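Local coordinates for domain of Unknown Function with a Cystatin-Like Fold (Nostoc punctiforme, PDB 2RGQ), which is of unknown function but adopts a cystatin-like fold of the SnoaL/NTF2 type, whose relatives include enzymes and binding proteins that often hold a ligand in a cavity, at residues B[32-36]-B[118-122]; B[8-12]-B[113-118]. All blocks are in the same frame, centred on the assembly; numbering follows the deposited sequence.

Contact 1. Residues B[32-36]-B[118-122]; sequences LATFA and WYLIL
The 32-36 segment leaves a helix through a type I beta turn from L32 to F35, closed by F35 N to L32 O at 3.1 Å, and then extends as the short strand 35-36. Beside it the strand that includes W118, Y119 and L120 runs parallel, and the chain turns a corner at I121 (phi/psi -92/-45), where I121 and L122 both face Q110 of strand 101-114 in a classic beta bulge. Strand 35-36 thus gives strand 117-127 of this SnoaL-like (NTF2-type) fold a short parallel partner just before the corner. The register is set by one bridge, F35 with L120, CA to CA 4.5 Å. Its two nearly straight hydrogen bonds both belong to L120: L120 N donates to T34 O at 2.8 Å, and A36 N donates to L120 O at 3.0 Å.

F35 and L120 point to the same face of the sheet. With chi1 near -74° for F35 and the mt rotamer for L120, L120 CD1 lies over the ring face, 4.0 Å from the centroid of F35, a CH-pi contact. Helices 6-25 and 51-66 close over F35 through F19 and L54, so large apolar residues suit this face. The small A36 leaves room for Y119 (CB to CB 4.1 Å) and for I121, whose CD1 reaches A36 CB at 3.7 Å. The Y119 ring (m) presents its edge to A33 O, CE1 at 3.6 Å. T34 turns its hydroxyl back to Y31 O. Water 1 bridges A33 O (2.8 Å) and W118 O (2.9 Å), linking the two backbones where the direct pairing has ended. Backbone polarity thus fixes the register, while apolar side chains seal its helix-covered face.

Contact 2. Residues B[8-12]-B[113-118]; sequences DKLEI and KINGKW
D8 OD1 is shared by two donors: K113 NZ forms a salt bridge with it at 2.8 Å, and W118 NE1 a hydrogen bond at 3.1 Å. One helical turn on, E11 extends OE2 to W118 N, 2.9 Å and almost linear. K113 NZ also binds Y82 O. Water 2 joins E11 OE2 (2.7 Å), K117 NZ (3.0 Å) and W118 O (2.7 Å); water 3 links E11 OE1 (2.6 Å) to G116 O (2.7 Å). Residues 8-12 of helix 6-25 lie against a hairpin whose type I' turn, I114 to K117, places N115 and G116 at positive phi, a conformation easy for asparagine and glycine. I12 and W118 have the nearest CA atoms, 6.4 Å apart. The indole (chi1 -68°, chi2 94°) offers its face to I12 (mt), with I12 CD1 3.8 Å from the six-membered ring centroid, a CH-pi contact, and I12 CG1 3.7 Å from W118 CD2. This joins the N-terminal helix to a beta hairpin, as in the helix-on-sheet packing of the cystatin-like, NTF2-type fold.

From the N terminus, helix 6-25 supplies the first half of contact 2 with residues 8-12, and the chain then passes through helix 28-32 into the first half of contact 1 at 32-36. Both loops close about eighty or more residues later: contact 2 at the hairpin 113-118, contact 1 just beyond it at 118-122. The segments alternate, so the two closures cross rather than nest. W118 belongs to both, and I114 of the hairpin packs against Y119, A36 and I121 of contact 1. Together they tie strand 117-127 to the N-terminal helix on one hand and to the short strand 35-36 on the other.

Contact 1. Residues B[32-36]-B[118-122]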
ATOM      1  N   LEU B  32      -7.362  -0.035 -20.317  1.00 10.18           N
ATOM      2  CA  LEU B  32      -6.573   0.075 -21.548  1.00 10.69           C
ATOM      3  C   LEU B  32      -5.715   1.326 -21.601  1.00 11.56           C
ATOM      4  O   LEU B  32      -4.630   1.287 -22.125  1.00 11.40           O
ATOM      5  CB  LEU B  32      -7.478  -0.029 -22.793  1.00 11.57           C
ATOM      6  CG  LEU B  32      -8.067  -1.413 -23.061  1.00  9.65           C
ATOM      7  CD1 LEU B  32      -9.187  -1.289 -24.169  1.00 10.66           C
ATOM      8  CD2 LEU B  32      -6.969  -2.495 -23.380  1.00 12.39           C
ATOM      9  N   ALA B  33      -6.204   2.404 -20.991  1.00 11.35           N
ATOM     10  CA  ALA B  33      -5.492   3.696 -20.920  1.00 11.13           C
ATOM     11  C   ALA B  33      -4.132   3.645 -20.223  1.00 11.03           C
ATOM     12  O   ALA B  33      -3.276   4.538 -20.411  1.00 12.19           O
ATOM     13  CB  ALA B  33      -6.383   4.679 -20.197  1.00 13.23           C
ATOM     14  N   THR B  34      -3.970   2.670 -19.325  1.00 11.73           N
ATOM     15  CA  THR B  34      -2.695   2.474 -18.603  1.00 12.26           C
ATOM     16  C   THR B  34      -1.586   1.903 -19.498  1.00 11.58           C
ATOM     17  O   THR B  34      -0.417   2.032 -19.159  1.00 10.61           O
ATOM     18  CB  THR B  34      -2.852   1.539 -17.361  1.00 12.16           C
ATOM     19  OG1 THR B  34      -3.051   0.177 -17.775  1.00 10.77           O
ATOM     20  CG2 THR B  34      -3.985   2.034 -16.448  1.00 11.78           C
ATOM     21  N   PHE B  35      -1.941   1.312 -20.633  1.00  9.88           N
ATOM     22  CA  PHE B  35      -0.988   0.706 -21.531  1.00  9.14           C
ATOM     23  C   PHE B  35      -0.625   1.587 -22.706  1.00  9.36           C
ATOM     24  O   PHE B  35      -1.480   2.275 -23.282  1.00  9.28           O
ATOM     25  CB  PHE B  35      -1.516  -0.610 -22.123  1.00  9.86           C
ATOM     26  CG  PHE B  35      -1.512  -1.751 -21.162  1.00 10.68           C
ATOM     27  CD1 PHE B  35      -0.395  -2.557 -21.036  1.00 11.72           C
ATOM     28  CD2 PHE B  35      -2.640  -2.020 -20.380  1.00 12.13           C
ATOM     29  CE1 PHE B  35      -0.383  -3.595 -20.146  1.00 11.33           C
ATOM     30  CE2 PHE B  35      -2.621  -3.062 -19.462  1.00 12.02           C
ATOM     31  CZ  PHE B  35      -1.488  -3.850 -19.359  1.00 10.49           C
ATOM     32  N   ALA B  36       0.629   1.480 -23.142  1.00  9.73           N
ATOM     33  CA  ALA B  36       1.006   2.061 -24.440  1.00  8.58           C
ATOM     34  C   ALA B  36       0.211   1.345 -25.543  1.00 10.48           C
ATOM     35  O   ALA B  36      -0.300   0.215 -25.322  1.00  8.98           O
ATOM     36  CB  ALA B  36       2.526   1.908 -24.693  1.00  9.44           C
ATOM     37  N   TRP B 118       3.119   8.753 -18.593  1.00  9.19           N
ATOM     38  CA  TRP B 118       3.669   7.415 -18.361  1.00 11.12           C
ATOM     39  C   TRP B 118       2.651   6.354 -18.737  1.00 10.30           C
ATOM     40  O   TRP B 118       1.426   6.494 -18.490  1.00  9.24           O
ATOM     41  CB  TRP B 118       4.095   7.183 -16.913  1.00 10.73           C
ATOM     42  CG  TRP B 118       5.258   7.982 -16.511  1.00 10.14           C
ATOM     43  CD1 TRP B 118       5.236   9.177 -15.898  1.00  8.47           C
ATOM     44  CD2 TRP B 118       6.630   7.632 -16.688  1.00 10.00           C
ATOM     45  NE1 TRP B 118       6.518   9.598 -15.631  1.00 12.66           N
ATOM     46  CE2 TRP B 118       7.398   8.674 -16.129  1.00  9.76           C
ATOM     47  CE3 TRP B 118       7.285   6.561 -17.288  1.00 11.83           C
ATOM     48  CZ2 TRP B 118       8.811   8.670 -16.140  1.00 11.54           C
ATOM     49  CZ3 TRP B 118       8.696   6.531 -17.295  1.00 11.29           C
ATOM     50  CH2 TRP B 118       9.444   7.591 -16.732  1.00 10.79           C
ATOM     51  N   TYR B 119       3.174   5.296 -19.343  1.00  9.39           N
ATOM     52  CA  TYR B 119       2.419   4.132 -19.761  1.00  9.73           C
ATOM     53  C   TYR B 119       3.129   2.827 -19.480  1.00  9.92           C
ATOM     54  O   TYR B 119       4.357   2.776 -19.450  1.00  9.44           O
ATOM     55  CB  TYR B 119       2.243   4.138 -21.287  1.00 11.46           C
ATOM     56  CG  TYR B 119       1.420   5.254 -21.794  1.00 10.78           C
ATOM     57  CD1 TYR B 119       0.025   5.163 -21.827  1.00 12.29           C
ATOM     58  CD2 TYR B 119       2.015   6.429 -22.207  1.00 12.39           C
ATOM     59  CE1 TYR B 119      -0.743   6.221 -22.291  1.00 13.07           C
ATOM     60  CE2 TYR B 119       1.256   7.505 -22.663  1.00 14.54           C
ATOM     61  CZ  TYR B 119      -0.111   7.393 -22.720  1.00 14.34           C
ATOM     62  OH  TYR B 119      -0.822   8.488 -23.148  1.00 14.25           O
ATOM     63  N   LEU B 120       2.355   1.774 -19.243  1.00 10.21           N
ATOM     64  CA  LEU B 120       2.887   0.428 -19.166  1.00  9.71           C
ATOM     65  C   LEU B 120       3.358  -0.082 -20.546  1.00 12.83           C
ATOM     66  O   LEU B 120       2.566  -0.127 -21.525  1.00 13.19           O
ATOM     67  CB  LEU B 120       1.798  -0.531 -18.634  1.00 10.70           C
ATOM     68  CG  LEU B 120       1.372  -0.384 -17.166  1.00 11.62           C
ATOM     69  CD1 LEU B 120       0.121  -1.231 -16.915  1.00 11.86           C
ATOM     70  CD2 LEU B 120       2.484  -0.803 -16.215  1.00 11.86           C
ATOM     71  N   ILE B 121       4.635  -0.455 -20.646  1.00 10.66           N
ATOM     72  CA  ILE B 121       5.163  -1.128 -21.847  1.00  9.56           C
ATOM     73  C   ILE B 121       5.056  -2.643 -21.684  1.00 11.19           C
ATOM     74  O   ILE B 121       4.711  -3.376 -22.626  1.00  9.39           O
ATOM     75  CB  ILE B 121       6.652  -0.771 -22.115  1.00 12.61           C
ATOM     76  CG1 ILE B 121       6.790   0.751 -22.359  1.00 12.69           C
ATOM     77  CG2 ILE B 121       7.241  -1.653 -23.274  1.00 13.13           C
ATOM     78  CD1 ILE B 121       5.979   1.298 -23.555  1.00 14.97           C
ATOM     79  N   LEU B 122       5.439  -3.126 -20.508  1.00 11.02           N
ATOM     80  CA  LEU B 122       5.369  -4.528 -20.219  1.00 11.77           C
ATOM     81  C   LEU B 122       5.132  -4.747 -18.770  1.00 10.83           C
ATOM     82  O   LEU B 122       5.943  -4.351 -17.937  1.00 11.12           O
ATOM     83  CB  LEU B 122       6.662  -5.253 -20.605  1.00 12.35           C
ATOM     84  CG  LEU B 122       6.737  -6.745 -20.263  1.00 14.42           C
ATOM     85  CD1 LEU B 122       5.603  -7.530 -20.913  1.00 12.95           C
ATOM     86  CD2 LEU B 122       8.050  -7.275 -20.733  1.00 14.65           C
TER
HETATM   87  O   HOH W   1      -1.424   5.944 -18.852  1.00 16.11           O

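Contact 2. Residues B[8-12]-B[113-118]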
ATOM      1  N   ASP B   8       6.981  11.924 -11.252  1.00 12.71           N
ATOM      2  CA  ASP B   8       7.077  10.748 -12.140  1.00 10.41           C
ATOM      3  C   ASP B   8       6.809   9.438 -11.377  1.00 11.28           C
ATOM      4  O   ASP B   8       6.041   8.595 -11.839  1.00  9.70           O
ATOM      5  CB  ASP B   8       8.454  10.585 -12.835  1.00 11.35           C
ATOM      6  CG  ASP B   8       8.769  11.675 -13.870  1.00 10.84           C
ATOM      7  OD1 ASP B   8       7.862  12.150 -14.588  1.00 11.63           O
ATOM      8  OD2 ASP B   8       9.977  12.055 -13.975  1.00 10.81           O
ATOM      9  N   LYS B   9       7.473   9.250 -10.248  1.00 11.04           N
ATOM     10  CA  LYS B   9       7.267   8.057  -9.413  1.00 11.41           C
ATOM     11  C   LYS B   9       5.804   7.861  -9.004  1.00  9.56           C
ATOM     12  O   LYS B   9       5.268   6.760  -9.092  1.00 11.75           O
ATOM     13  CB  LYS B   9       8.183   8.114  -8.179  1.00 12.43           C
ATOM     14  CG  LYS B   9       9.708   7.924  -8.543  1.00 13.91           C
ATOM     15  CD  LYS B   9      10.503   7.529  -7.291  1.00 16.94           C
ATOM     16  CE  LYS B   9      11.869   6.946  -7.641  1.00 18.81           C
ATOM     17  NZ  LYS B   9      12.474   6.320  -6.413  1.00 19.02           N
ATOM     18  N   LEU B  10       5.173   8.948  -8.542  1.00 10.72           N
ATOM     19  CA  LEU B  10       3.759   8.901  -8.142  1.00 10.23           C
ATOM     20  C   LEU B  10       2.860   8.518  -9.318  1.00 10.38           C
ATOM     21  O   LEU B  10       1.964   7.669  -9.170  1.00 10.14           O
ATOM     22  CB  LEU B  10       3.342  10.204  -7.488  1.00 10.66           C
ATOM     23  CG  LEU B  10       3.958  10.550  -6.156  1.00 11.55           C
ATOM     24  CD1 LEU B  10       3.736  11.997  -5.837  1.00  9.39           C
ATOM     25  CD2 LEU B  10       3.362   9.682  -5.022  1.00 13.18           C
ATOM     26  N   GLU B  11       3.124   9.091 -10.488  1.00  9.94           N
ATOM     27  CA  GLU B  11       2.391   8.743 -11.738  1.00 10.81           C
ATOM     28  C   GLU B  11       2.603   7.284 -12.120  1.00 10.17           C
ATOM     29  O   GLU B  11       1.670   6.590 -12.538  1.00  9.20           O
ATOM     30  CB  GLU B  11       2.765   9.672 -12.910  1.00 13.49           C
ATOM     31  CG  GLU B  11       1.731   9.648 -14.066  1.00 15.05           C
ATOM     32  CD  GLU B  11       2.086  10.527 -15.257  1.00 17.74           C
ATOM     33  OE1 GLU B  11       2.705  11.574 -15.001  1.00 16.80           O
ATOM     34  OE2 GLU B  11       1.760  10.167 -16.434  1.00 14.02           O
ATOM     35  N   ILE B  12       3.826   6.789 -11.985  1.00  9.77           N
ATOM     36  CA  ILE B  12       4.094   5.372 -12.311  1.00 10.00           C
ATOM     37  C   ILE B  12       3.358   4.444 -11.325  1.00 11.79           C
ATOM     38  O   ILE B  12       2.792   3.423 -11.740  1.00 12.10           O
ATOM     39  CB  ILE B  12       5.619   5.092 -12.338  1.00  8.61           C
ATOM     40  CG1 ILE B  12       6.293   5.823 -13.504  1.00  8.39           C
ATOM     41  CG2 ILE B  12       5.953   3.620 -12.400  1.00 10.13           C
ATOM     42  CD1 ILE B  12       7.794   5.987 -13.317  1.00  9.26           C
ATOM     43  N   LYS B 113       7.606   7.078 -20.755  1.00 11.23           N
ATOM     44  CA  LYS B 113       6.932   8.371 -20.911  1.00 10.59           C
ATOM     45  C   LYS B 113       6.817   8.600 -22.414  1.00 11.00           C
ATOM     46  O   LYS B 113       7.823   8.684 -23.105  1.00 11.21           O
ATOM     47  CB  LYS B 113       7.706   9.464 -20.237  1.00 12.61           C
ATOM     48  CG  LYS B 113       7.076  10.813 -20.326  1.00 11.48           C
ATOM     49  CD  LYS B 113       7.828  11.854 -19.543  1.00 12.22           C
ATOM     50  CE  LYS B 113       7.594  11.726 -18.055  1.00 13.18           C
ATOM     51  NZ  LYS B 113       8.635  12.531 -17.289  1.00 12.75           N
ATOM     52  N   ILE B 114       5.574   8.679 -22.894  1.00  9.88           N
ATOM     53  CA  ILE B 114       5.235   8.901 -24.294  1.00 11.88           C
ATOM     54  C   ILE B 114       4.305  10.130 -24.385  1.00 12.33           C
ATOM     55  O   ILE B 114       3.279  10.193 -23.727  1.00 12.51           O
ATOM     56  CB  ILE B 114       4.561   7.646 -24.937  1.00 13.29           C
ATOM     57  CG1 ILE B 114       5.336   6.369 -24.572  1.00 14.80           C
ATOM     58  CG2 ILE B 114       4.427   7.835 -26.453  1.00 14.34           C
ATOM     59  CD1 ILE B 114       4.756   5.047 -25.129  1.00 13.16           C
ATOM     60  N   ASN B 115       4.709  11.119 -25.194  1.00 13.15           N
ATOM     61  CA  ASN B 115       3.973  12.371 -25.322  1.00 13.88           C
ATOM     62  C   ASN B 115       3.619  12.970 -23.950  1.00 14.43           C
ATOM     63  O   ASN B 115       2.498  13.451 -23.723  1.00 13.55           O
ATOM     64  CB  ASN B 115       2.731  12.206 -26.179  1.00 14.67           C
ATOM     65  CG  ASN B 115       3.010  11.548 -27.520  1.00 15.49           C
ATOM     66  OD1 ASN B 115       4.024  11.773 -28.177  1.00 15.64           O
ATOM     67  ND2 ASN B 115       2.083  10.746 -27.933  1.00 17.00           N
ATOM     68  N   GLY B 116       4.574  12.890 -23.035  1.00 12.99           N
ATOM     69  CA  GLY B 116       4.470  13.458 -21.717  1.00 14.61           C
ATOM     70  C   GLY B 116       3.742  12.727 -20.623  1.00 13.79           C
ATOM     71  O   GLY B 116       3.593  13.291 -19.524  1.00 14.72           O
ATOM     72  N   LYS B 117       3.310  11.500 -20.894  1.00 10.65           N
ATOM     73  CA  LYS B 117       2.575  10.687 -19.949  1.00 12.72           C
ATOM     74  C   LYS B 117       3.197   9.328 -19.808  1.00 12.20           C
ATOM     75  O   LYS B 117       3.634   8.760 -20.819  1.00 10.01           O
ATOM     76  CB  LYS B 117       1.163  10.526 -20.490  1.00 16.50           C
ATOM     77  CG  LYS B 117       0.216   9.731 -19.632  1.00 20.53           C
ATOM     78  CD  LYS B 117      -1.219  10.072 -20.033  1.00 22.55           C
ATOM     79  CE  LYS B 117      -2.225   9.127 -19.383  1.00 23.95           C
ATOM     80  NZ  LYS B 117      -2.202   9.158 -17.909  1.00 21.84           N
ATOM     81  N   TRP B 118       3.119   8.753 -18.593  1.00  9.19           N
ATOM     82  CA  TRP B 118       3.669   7.415 -18.361  1.00 11.12           C
ATOM     83  C   TRP B 118       2.651   6.354 -18.737  1.00 10.30           C
ATOM     84  O   TRP B 118       1.426   6.494 -18.490  1.00  9.24           O
ATOM     85  CB  TRP B 118       4.095   7.183 -16.913  1.00 10.73           C
ATOM     86  CG  TRP B 118       5.258   7.982 -16.511  1.00 10.14           C
ATOM     87  CD1 TRP B 118       5.236   9.177 -15.898  1.00  8.47           C
ATOM     88  CD2 TRP B 118       6.630   7.632 -16.688  1.00 10.00           C
ATOM     89  NE1 TRP B 118       6.518   9.598 -15.631  1.00 12.66           N
ATOM     90  CE2 TRP B 118       7.398   8.674 -16.129  1.00  9.76           C
ATOM     91  CE3 TRP B 118       7.285   6.561 -17.288  1.00 11.83           C
ATOM     92  CZ2 TRP B 118       8.811   8.670 -16.140  1.00 11.54           C
ATOM     93  CZ3 TRP B 118       8.696   6.531 -17.295  1.00 11.29           C
ATOM     94  CH2 TRP B 118       9.444   7.591 -16.732  1.00 10.79           C
TER
HETATM   95  O   HOH W   2       0.168   7.935 -16.639  1.00 13.65           O
HETATM   96  O   HOH W   3       4.044  12.882 -16.870  1.00 29.52           O